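Long-range contact in 1-acyl-sn-glycerol-3-phosphate acyltransferase (Thermotoga maritima, PDB 5KYM), which catalyses transfer of an acyl group to 1-acyl-sn-glycerol 3-phosphate (lysophosphatidic acid), probably within the membrane bilayer, to form phosphatidic acid: residues A[19-31]-A[110-122]. Sequence-based numbering, arbitrary orientation.
Sequences VYIVFYGGFVLFR and KIPGVNWYIRYLN. With DD9 (nonane), chain F; HGX (1-heptadecanoyl-2-tridecanoyl-3-glycerol-phosphonyl choline), chain C.
The nonane pocket of this acyltransferase lies where Y117 of helix 114-120 meets G25 and V28 of the N-terminal helix 2-34. Y117 OH donates a hydrogen bond to G25 O (2.6 Å), in the carbonyl plane and on a lone pair. G25 O also accepts L29 N of its own helix, so two donors share it. The Y117 ring fits as a knob into a hole formed by I21, G25, V28 and L29. Nonane C4 sits over the centre of one ring face, 3.4 Å above the plane. A leucine in place of Y117 would probably leave G25 O without its cross-helix donor and the alkyl chain without its flat aromatic floor.

W116 is a second knob, among V22, G25, G26 and L29. The indole brings its edge to V22 O, 3.5 Å from CZ3. In L29, CG beside the backbone N (chi1 -63°) sets the branch against Y117 CZ (3.8 Å). CD1 touches W116 CB (3.8 Å) and CD2 reaches Y120 CD2 (3.7 Å). At the other end, I21 CG2 packs on G113 C (3.8 Å), at the N-cap of helix 114-120.

Helix 38-59 adds E48 and F52 to the pocket. The axes of 19-31 and 114-120 are inclined at 60°. Knobs-into-holes packing beside a bound alkyl chain thus joins the acyltransferase domain to helices 2-34 and 38-59, probably the two-helix motif that positions the active site.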
ATOM      1  N   VAL A  19       5.131  19.114  -5.005  1.00 49.30           N
ATOM      2  CA  VAL A  19       6.437  19.653  -4.693  1.00 48.80           C
ATOM      3  C   VAL A  19       7.271  18.669  -3.875  1.00 47.23           C
ATOM      4  O   VAL A  19       8.473  18.574  -4.067  1.00 48.47           O
ATOM      5  CB  VAL A  19       6.349  20.999  -3.950  1.00 49.14           C
ATOM      6  CG1 VAL A  19       7.730  21.445  -3.534  1.00 49.53           C
ATOM      7  CG2 VAL A  19       5.751  22.062  -4.843  1.00 48.45           C
ATOM      8  N   TYR A  20       6.642  17.946  -2.960  1.00 45.78           N
ATOM      9  CA  TYR A  20       7.388  17.062  -2.089  1.00 46.65           C
ATOM     10  C   TYR A  20       7.903  15.870  -2.913  1.00 50.81           C
ATOM     11  O   TYR A  20       9.146  15.586  -2.910  1.00 53.01           O
ATOM     12  CB  TYR A  20       6.551  16.652  -0.891  1.00 45.63           C
ATOM     13  CG  TYR A  20       7.270  15.849   0.186  1.00 44.55           C
ATOM     14  CD1 TYR A  20       7.463  14.490   0.036  1.00 45.61           C
ATOM     15  CD2 TYR A  20       7.665  16.415   1.373  1.00 43.36           C
ATOM     16  CE1 TYR A  20       8.087  13.738   1.013  1.00 45.63           C
ATOM     17  CE2 TYR A  20       8.274  15.656   2.368  1.00 43.88           C
ATOM     18  CZ  TYR A  20       8.510  14.308   2.193  1.00 44.05           C
ATOM     19  OH  TYR A  20       9.143  13.441   3.112  1.00 43.12           O
ATOM     20  N   ILE A  21       7.004  15.208  -3.662  1.00 51.73           N
ATOM     21  CA  ILE A  21       7.424  14.027  -4.439  1.00 52.83           C
ATOM     22  C   ILE A  21       8.445  14.389  -5.514  1.00 52.26           C
ATOM     23  O   ILE A  21       9.394  13.684  -5.676  1.00 55.64           O
ATOM     24  CB  ILE A  21       6.273  13.232  -5.045  1.00 54.19           C
ATOM     25  CG1 ILE A  21       5.415  12.624  -3.947  1.00 58.97           C
ATOM     26  CG2 ILE A  21       6.799  12.039  -5.826  1.00 55.68           C
ATOM     27  CD1 ILE A  21       4.091  12.030  -4.468  1.00 63.70           C
ATOM     28  N   VAL A  22       8.284  15.500  -6.200  1.00 52.62           N
ATOM     29  CA  VAL A  22       9.126  15.812  -7.360  1.00 52.34           C
ATOM     30  C   VAL A  22      10.453  16.435  -6.923  1.00 53.62           C
ATOM     31  O   VAL A  22      11.501  15.875  -7.183  1.00 50.86           O
ATOM     32  CB  VAL A  22       8.324  16.663  -8.391  1.00 50.32           C
ATOM     33  CG1 VAL A  22       9.219  17.410  -9.340  1.00 50.01           C
ATOM     34  CG2 VAL A  22       7.301  15.779  -9.136  1.00 48.72           C
ATOM     35  N   PHE A  23      10.411  17.554  -6.224  1.00 55.78           N
ATOM     36  CA  PHE A  23      11.642  18.278  -5.905  1.00 57.96           C
ATOM     37  C   PHE A  23      12.378  17.696  -4.706  1.00 56.29           C
ATOM     38  O   PHE A  23      13.558  17.418  -4.787  1.00 55.93           O
ATOM     39  CB  PHE A  23      11.391  19.790  -5.731  1.00 64.56           C
ATOM     40  CG  PHE A  23      10.807  20.440  -6.959  1.00 69.85           C
ATOM     41  CD1 PHE A  23       9.434  20.427  -7.180  1.00 74.30           C
ATOM     42  CD2 PHE A  23      11.615  21.053  -7.881  1.00 74.08           C
ATOM     43  CE1 PHE A  23       8.874  20.976  -8.323  1.00 77.21           C
ATOM     44  CE2 PHE A  23      11.073  21.623  -9.027  1.00 80.61           C
ATOM     45  CZ  PHE A  23       9.698  21.580  -9.252  1.00 82.18           C
ATOM     46  N   TYR A  24      11.706  17.488  -3.590  1.00 55.87           N
ATOM     47  CA  TYR A  24      12.387  16.851  -2.453  1.00 52.25           C
ATOM     48  C   TYR A  24      12.729  15.406  -2.838  1.00 51.35           C
ATOM     49  O   TYR A  24      13.809  14.940  -2.580  1.00 47.30           O
ATOM     50  CB  TYR A  24      11.545  16.947  -1.153  1.00 49.41           C
ATOM     51  CG  TYR A  24      12.235  16.255   0.001  1.00 50.26           C
ATOM     52  CD1 TYR A  24      13.507  16.646   0.433  1.00 48.66           C
ATOM     53  CD2 TYR A  24      11.656  15.166   0.629  1.00 48.91           C
ATOM     54  CE1 TYR A  24      14.146  15.966   1.449  1.00 46.42           C
ATOM     55  CE2 TYR A  24      12.298  14.519   1.659  1.00 46.93           C
ATOM     56  CZ  TYR A  24      13.532  14.905   2.047  1.00 46.02           C
ATOM     57  OH  TYR A  24      14.147  14.190   3.051  1.00 47.58           O
ATOM     58  N   GLY A  25      11.823  14.715  -3.515  1.00 53.84           N
ATOM     59  CA  GLY A  25      12.105  13.316  -3.887  1.00 56.77           C
ATOM     60  C   GLY A  25      13.190  13.172  -4.939  1.00 58.27           C
ATOM     61  O   GLY A  25      13.891  12.146  -4.984  1.00 63.83           O
ATOM     62  N   GLY A  26      13.335  14.187  -5.787  1.00 54.77           N
ATOM     63  CA  GLY A  26      14.424  14.213  -6.723  1.00 52.64           C
ATOM     64  C   GLY A  26      15.705  14.327  -5.932  1.00 51.83           C
ATOM     65  O   GLY A  26      16.655  13.553  -6.089  1.00 56.67           O
ATOM     66  N   PHE A  27      15.695  15.258  -5.014  1.00 49.06           N
ATOM     67  CA  PHE A  27      16.817  15.505  -4.168  1.00 47.19           C
ATOM     68  C   PHE A  27      17.201  14.259  -3.424  1.00 47.26           C
ATOM     69  O   PHE A  27      18.389  14.013  -3.219  1.00 53.47           O
ATOM     70  CB  PHE A  27      16.496  16.694  -3.242  1.00 47.83           C
ATOM     71  CG  PHE A  27      17.535  16.959  -2.255  1.00 50.07           C
ATOM     72  CD1 PHE A  27      18.691  17.582  -2.619  1.00 51.95           C
ATOM     73  CD2 PHE A  27      17.387  16.515  -0.939  1.00 52.65           C
ATOM     74  CE1 PHE A  27      19.687  17.769  -1.680  1.00 53.99           C
ATOM     75  CE2 PHE A  27      18.376  16.705   0.001  1.00 51.32           C
ATOM     76  CZ  PHE A  27      19.514  17.326  -0.362  1.00 52.40           C
ATOM     77  N   VAL A  28      16.234  13.456  -3.017  1.00 46.62           N
ATOM     78  CA  VAL A  28      16.543  12.292  -2.170  1.00 50.40           C
ATOM     79  C   VAL A  28      17.328  11.262  -2.979  1.00 52.26           C
ATOM     80  O   VAL A  28      18.389  10.780  -2.527  1.00 51.92           O
ATOM     81  CB  VAL A  28      15.278  11.689  -1.528  1.00 51.55           C
ATOM     82  CG1 VAL A  28      15.509  10.277  -1.006  1.00 51.53           C
ATOM     83  CG2 VAL A  28      14.802  12.589  -0.402  1.00 53.04           C
ATOM     84  N   LEU A  29      16.819  10.937  -4.169  1.00 51.30           N
ATOM     85  CA  LEU A  29      17.494   9.975  -5.029  1.00 50.62           C
ATOM     86  C   LEU A  29      18.842  10.558  -5.426  1.00 52.17           C
ATOM     87  O   LEU A  29      19.851   9.812  -5.441  1.00 53.16           O
ATOM     88  CB  LEU A  29      16.684   9.731  -6.287  1.00 49.08           C
ATOM     89  CG  LEU A  29      15.319   9.111  -6.055  1.00 47.75           C
ATOM     90  CD1 LEU A  29      14.576   9.164  -7.337  1.00 46.50           C
ATOM     91  CD2 LEU A  29      15.415   7.659  -5.563  1.00 47.69           C
ATOM     92  N   PHE A  30      18.870  11.871  -5.735  1.00 49.19           N
ATOM     93  CA  PHE A  30      20.119  12.488  -6.091  1.00 51.39           C
ATOM     94  C   PHE A  30      21.150  12.341  -4.977  1.00 53.44           C
ATOM     95  O   PHE A  30      22.269  11.937  -5.254  1.00 58.31           O
ATOM     96  CB  PHE A  30      19.990  13.939  -6.488  1.00 52.00           C
ATOM     97  CG  PHE A  30      21.318  14.621  -6.663  1.00 55.73           C
ATOM     98  CD1 PHE A  30      22.018  14.477  -7.846  1.00 57.18           C
ATOM     99  CD2 PHE A  30      21.885  15.395  -5.655  1.00 59.82           C
ATOM    100  CE1 PHE A  30      23.243  15.123  -8.059  1.00 57.29           C
ATOM    101  CE2 PHE A  30      23.126  16.025  -5.846  1.00 61.25           C
ATOM    102  CZ  PHE A  30      23.809  15.872  -7.049  1.00 59.42           C
ATOM    103  N   ARG A  31      20.802  12.625  -3.728  1.00 52.97           N
ATOM    104  CA  ARG A  31      21.758  12.330  -2.651  1.00 55.00           C
ATOM    105  C   ARG A  31      22.109  10.827  -2.557  1.00 54.70           C
ATOM    106  O   ARG A  31      23.225  10.467  -2.311  1.00 50.18           O
ATOM    107  CB  ARG A  31      21.242  12.756  -1.295  1.00 58.71           C
ATOM    108  CG  ARG A  31      21.511  14.180  -0.865  1.00 62.24           C
ATOM    109  CD  ARG A  31      20.847  14.432   0.500  1.00 65.68           C
ATOM    110  NE  ARG A  31      21.065  13.348   1.499  1.00 66.43           N
ATOM    111  CZ  ARG A  31      22.011  13.317   2.433  1.00 68.55           C
ATOM    112  NH1 ARG A  31      22.916  14.292   2.522  1.00 72.13           N
ATOM    113  NH2 ARG A  31      22.064  12.294   3.297  1.00 67.58           N
ATOM    114  N   LYS A 110       4.473   7.579 -16.801  1.00 74.88           N
ATOM    115  CA  LYS A 110       4.544   8.916 -17.397  1.00 75.57           C
ATOM    116  C   LYS A 110       4.487  10.018 -16.338  1.00 76.57           C
ATOM    117  O   LYS A 110       5.075  11.061 -16.549  1.00 81.60           O
ATOM    118  CB  LYS A 110       3.442   9.090 -18.488  1.00 74.65           C
ATOM    119  N   ILE A 111       3.814   9.799 -15.202  1.00 78.67           N
ATOM    120  CA  ILE A 111       3.762  10.834 -14.130  1.00 74.93           C
ATOM    121  C   ILE A 111       5.138  10.985 -13.432  1.00 73.41           C
ATOM    122  O   ILE A 111       5.617  10.064 -12.751  1.00 72.65           O
ATOM    123  CB  ILE A 111       2.720  10.523 -13.032  1.00 76.57           C
ATOM    124  CG1 ILE A 111       1.311  10.402 -13.593  1.00 82.40           C
ATOM    125  CG2 ILE A 111       2.763  11.591 -11.956  1.00 73.50           C
ATOM    126  CD1 ILE A 111       0.675  11.704 -14.079  1.00 85.77           C
ATOM    127  N   PRO A 112       5.774  12.148 -13.564  1.00 68.78           N
ATOM    128  CA  PRO A 112       7.073  12.340 -12.951  1.00 70.78           C
ATOM    129  C   PRO A 112       7.037  12.300 -11.407  1.00 70.15           C
ATOM    130  O   PRO A 112       5.990  12.556 -10.810  1.00 67.90           O
ATOM    131  CB  PRO A 112       7.484  13.708 -13.458  1.00 70.34           C
ATOM    132  CG  PRO A 112       6.210  14.425 -13.509  1.00 68.10           C
ATOM    133  CD  PRO A 112       5.238  13.415 -14.030  1.00 68.90           C
ATOM    134  N   GLY A 113       8.181  11.963 -10.802  1.00 67.11           N
ATOM    135  CA  GLY A 113       8.287  11.753  -9.370  1.00 62.18           C
ATOM    136  C   GLY A 113       7.770  10.367  -9.050  1.00 59.64           C
ATOM    137  O   GLY A 113       8.559   9.503  -8.702  1.00 63.43           O
ATOM    138  N   VAL A 114       6.460  10.148  -9.207  1.00 55.34           N
ATOM    139  CA  VAL A 114       5.829   8.860  -8.901  1.00 55.04           C
ATOM    140  C   VAL A 114       6.526   7.680  -9.606  1.00 55.91           C
ATOM    141  O   VAL A 114       6.797   6.654  -9.002  1.00 55.89           O
ATOM    142  CB  VAL A 114       4.292   8.833  -9.251  1.00 52.03           C
ATOM    143  CG1 VAL A 114       3.676   7.456  -9.014  1.00 49.25           C
ATOM    144  CG2 VAL A 114       3.521   9.846  -8.438  1.00 50.61           C
ATOM    145  N   ASN A 115       6.805   7.822 -10.885  1.00 57.89           N
ATOM    146  CA  ASN A 115       7.457   6.741 -11.632  1.00 62.39           C
ATOM    147  C   ASN A 115       8.824   6.367 -11.051  1.00 59.78           C
ATOM    148  O   ASN A 115       9.163   5.171 -10.967  1.00 64.06           O
ATOM    149  CB  ASN A 115       7.601   7.081 -13.115  1.00 67.00           C
ATOM    150  CG  ASN A 115       8.238   8.428 -13.331  1.00 76.27           C
ATOM    151  OD1 ASN A 115       8.053   9.344 -12.511  1.00 81.59           O
ATOM    152  ND2 ASN A 115       9.006   8.568 -14.401  1.00 88.42           N
ATOM    153  N   TRP A 116       9.599   7.366 -10.646  1.00 55.98           N
ATOM    154  CA  TRP A 116      10.916   7.104 -10.057  1.00 54.80           C
ATOM    155  C   TRP A 116      10.716   6.314  -8.802  1.00 51.91           C
ATOM    156  O   TRP A 116      11.448   5.391  -8.521  1.00 54.95           O
ATOM    157  CB  TRP A 116      11.708   8.350  -9.641  1.00 55.70           C
ATOM    158  CG  TRP A 116      11.765   9.448 -10.575  1.00 56.17           C
ATOM    159  CD1 TRP A 116      11.809   9.366 -11.905  1.00 56.59           C
ATOM    160  CD2 TRP A 116      11.814  10.832 -10.236  1.00 58.46           C
ATOM    161  NE1 TRP A 116      11.869  10.615 -12.444  1.00 59.16           N
ATOM    162  CE2 TRP A 116      11.888  11.544 -11.443  1.00 58.98           C
ATOM    163  CE3 TRP A 116      11.803  11.548  -9.019  1.00 60.23           C
ATOM    164  CZ2 TRP A 116      11.951  12.959 -11.499  1.00 59.34           C
ATOM    165  CZ3 TRP A 116      11.866  12.970  -9.061  1.00 61.53           C
ATOM    166  CH2 TRP A 116      11.944  13.653 -10.308  1.00 60.12           C
ATOM    167  N   TYR A 117       9.746   6.692  -7.999  1.00 49.46           N
ATOM    168  CA  TYR A 117       9.573   5.964  -6.767  1.00 47.31           C
ATOM    169  C   TYR A 117       8.914   4.590  -6.946  1.00 45.69           C
ATOM    170  O   TYR A 117       9.316   3.631  -6.265  1.00 45.47           O
ATOM    171  CB  TYR A 117       8.989   6.882  -5.701  1.00 45.67           C
ATOM    172  CG  TYR A 117      10.083   7.748  -5.108  1.00 42.89           C
ATOM    173  CD1 TYR A 117      10.925   7.248  -4.125  1.00 42.64           C
ATOM    174  CD2 TYR A 117      10.296   9.000  -5.556  1.00 41.41           C
ATOM    175  CE1 TYR A 117      11.930   7.998  -3.587  1.00 42.15           C
ATOM    176  CE2 TYR A 117      11.268   9.785  -5.014  1.00 42.38           C
ATOM    177  CZ  TYR A 117      12.098   9.279  -4.052  1.00 43.92           C
ATOM    178  OH  TYR A 117      13.077  10.101  -3.510  1.00 48.33           O
ATOM    179  N   ILE A 118       8.001   4.447  -7.906  1.00 46.19           N
ATOM    180  CA  ILE A 118       7.458   3.115  -8.224  1.00 50.28           C
ATOM    181  C   ILE A 118       8.548   2.172  -8.662  1.00 52.38           C
ATOM    182  O   ILE A 118       8.563   1.029  -8.256  1.00 50.53           O
ATOM    183  CB  ILE A 118       6.393   3.139  -9.341  1.00 52.63           C
ATOM    184  CG1 ILE A 118       5.154   3.915  -8.873  1.00 52.43           C
ATOM    185  CG2 ILE A 118       6.024   1.713  -9.738  1.00 54.15           C
ATOM    186  CD1 ILE A 118       4.009   4.029  -9.850  1.00 52.47           C
ATOM    187  N   ARG A 119       9.425   2.657  -9.537  1.00 57.99           N
ATOM    188  CA  ARG A 119      10.592   1.911  -9.965  1.00 58.58           C
ATOM    189  C   ARG A 119      11.508   1.609  -8.801  1.00 55.07           C
ATOM    190  O   ARG A 119      11.904   0.473  -8.662  1.00 56.02           O
ATOM    191  CB  ARG A 119      11.356   2.657 -11.035  1.00 65.26           C
ATOM    192  CG  ARG A 119      10.757   2.519 -12.424  1.00 77.88           C
ATOM    193  CD  ARG A 119      11.805   2.766 -13.558  1.00 89.19           C
ATOM    194  NE  ARG A 119      12.013   4.208 -13.753  1.00 94.74           N
ATOM    195  CZ  ARG A 119      11.120   5.045 -14.303  1.00103.02           C
ATOM    196  NH1 ARG A 119       9.933   4.604 -14.783  1.00110.57           N
ATOM    197  NH2 ARG A 119      11.407   6.343 -14.373  1.00102.17           N
ATOM    198  N   TYR A 120      11.819   2.582  -7.940  1.00 51.12           N
ATOM    199  CA  TYR A 120      12.733   2.316  -6.827  1.00 49.44           C
ATOM    200  C   TYR A 120      12.205   1.195  -5.942  1.00 51.02           C
ATOM    201  O   TYR A 120      12.975   0.332  -5.525  1.00 54.22           O
ATOM    202  CB  TYR A 120      13.003   3.543  -5.969  1.00 47.55           C
ATOM    203  CG  TYR A 120      14.237   3.397  -5.082  1.00 46.45           C
ATOM    204  CD1 TYR A 120      14.169   2.738  -3.898  1.00 47.41           C
ATOM    205  CD2 TYR A 120      15.460   3.972  -5.446  1.00 46.80           C
ATOM    206  CE1 TYR A 120      15.287   2.589  -3.078  1.00 50.68           C
ATOM    207  CE2 TYR A 120      16.573   3.855  -4.643  1.00 47.51           C
ATOM    208  CZ  TYR A 120      16.496   3.150  -3.453  1.00 49.82           C
ATOM    209  OH  TYR A 120      17.584   2.959  -2.599  1.00 51.60           O
ATOM    210  N   LEU A 121      10.892   1.182  -5.692  1.00 51.43           N
ATOM    211  CA  LEU A 121      10.264   0.120  -4.900  1.00 53.57           C
ATOM    212  C   LEU A 121      10.137  -1.211  -5.613  1.00 55.18           C
ATOM    213  O   LEU A 121       9.470  -2.120  -5.094  1.00 52.95           O
ATOM    214  CB  LEU A 121       8.877   0.577  -4.416  1.00 53.75           C
ATOM    215  CG  LEU A 121       8.936   1.716  -3.388  1.00 53.79           C
ATOM    216  CD1 LEU A 121       7.621   2.476  -3.345  1.00 53.37           C
ATOM    217  CD2 LEU A 121       9.343   1.182  -1.997  1.00 53.66           C
ATOM    218  N   ASN A 122      10.767  -1.313  -6.789  1.00 57.20           N
ATOM    219  CA  ASN A 122      10.687  -2.469  -7.669  1.00 58.57           C
ATOM    220  C   ASN A 122       9.285  -2.839  -8.084  1.00 55.08           C
ATOM    221  O   ASN A 122       9.022  -3.993  -8.330  1.00 54.17           O
ATOM    222  CB  ASN A 122      11.385  -3.660  -7.020  1.00 63.91           C
ATOM    223  CG  ASN A 122      12.747  -3.873  -7.552  1.00 67.43           C
ATOM    224  OD1 ASN A 122      13.014  -4.868  -8.226  1.00 76.27           O
ATOM    225  ND2 ASN A 122      13.627  -2.940  -7.267  1.00 72.07           N
TER
HETATM  226  C1  DD9 F 304      10.944  11.771  -0.418  1.00 52.25           C
HETATM  227  C2  DD9 F 304      10.548  10.715  -1.435  1.00 50.51           C
HETATM  228  C3  DD9 F 304       9.047  10.522  -1.377  1.00 50.75           C
HETATM  229  C4  DD9 F 304       8.619   9.524  -2.441  1.00 54.50           C
HETATM  230  C5  DD9 F 304       7.194   9.038  -2.162  1.00 56.72           C
HETATM  231  C6  DD9 F 304       6.881   7.895  -3.119  1.00 57.95           C
HETATM  232  C7  DD9 F 304       5.401   7.573  -3.322  1.00 54.60           C
HETATM  233  C8  DD9 F 304       5.323   6.321  -4.223  1.00 54.42           C
HETATM  234  C9  DD9 F 304       3.971   6.213  -4.940  1.00 56.53           C
HETATM  235  O11 HGX C 301      22.841  18.846   4.250  1.00 84.83           O
HETATM  236  C11 HGX C 301      22.110  18.791   3.274  1.00 88.30           C
HETATM  237  C12 HGX C 301      22.142  19.945   2.275  1.00 83.19           C
HETATM  238  C13 HGX C 301      21.090  19.897   1.165  1.00 75.49           C
HETATM  239  C14 HGX C 301      20.789  21.256   0.527  1.00 70.75           C
HETATM  240  C15 HGX C 301      20.620  21.118  -0.994  1.00 71.38           C
HETATM  241  C16 HGX C 301      20.194  22.388  -1.755  1.00 70.60           C
HETATM  242  C17 HGX C 301      19.828  22.136  -3.226  1.00 69.76           C
HETATM  243  C18 HGX C 301      20.644  21.021  -3.894  1.00 66.72           C
HETATM  244  O3  HGX C 301      21.246  17.620   3.131  1.00101.91           O
HETATM  245  C3  HGX C 301      21.058  16.644   4.172  1.00105.13           C
HETATM  246  C2  HGX C 301      19.965  17.059   5.160  1.00104.92           C
HETATM  247  C1  HGX C 301      20.013  16.171   6.421  1.00110.46           C
HETATM  248  O3P HGX C 301      19.588  14.828   6.134  1.00126.79           O
HETATM  249  O2  HGX C 301      18.709  16.964   4.472  1.00 97.07           O
HETATM  250  C31 HGX C 301      17.633  17.854   4.911  1.00 95.83           C
HETATM  251  O31 HGX C 301      17.594  18.208   6.091  1.00103.60           O
HETATM  252  C32 HGX C 301      16.548  18.290   3.928  1.00 81.77           C
HETATM  253  C33 HGX C 301      17.038  19.338   2.925  1.00 74.31           C
HETATM  254  C34 HGX C 301      15.895  19.909   2.073  1.00 69.93           C
HETATM  255  C35 HGX C 301      16.339  20.134   0.616  1.00 73.71           C
HETATM  256  C36 HGX C 301      15.229  20.480  -0.403  1.00 72.42           C
HETATM  257  C37 HGX C 301      15.844  21.041  -1.700  1.00 71.82           C
HETATM  258  C38 HGX C 301      15.032  20.868  -2.995  1.00 77.29           C
HETATM  259  C39 HGX C 301      15.952  20.883  -4.234  1.00 79.72           C
HETATM  260  C40 HGX C 301      15.249  20.965  -5.599  1.00 76.37           C
HETATM  261  O1  HGX C 301      20.849  13.932   8.120  1.00147.17           O
HETATM  262  P1  HGX C 301      19.749  13.563   7.149  1.00149.44           P
HETATM  263  O4  HGX C 301      19.849  12.285   6.335  1.00148.00           O
HETATM  264  O5  HGX C 301      18.352  13.463   7.976  1.00139.67           O
HETATM  265  C4  HGX C 301      18.175  12.640   9.141  1.00116.74           C
HETATM  266  C5  HGX C 301      17.257  13.331  10.148  1.00 98.96           C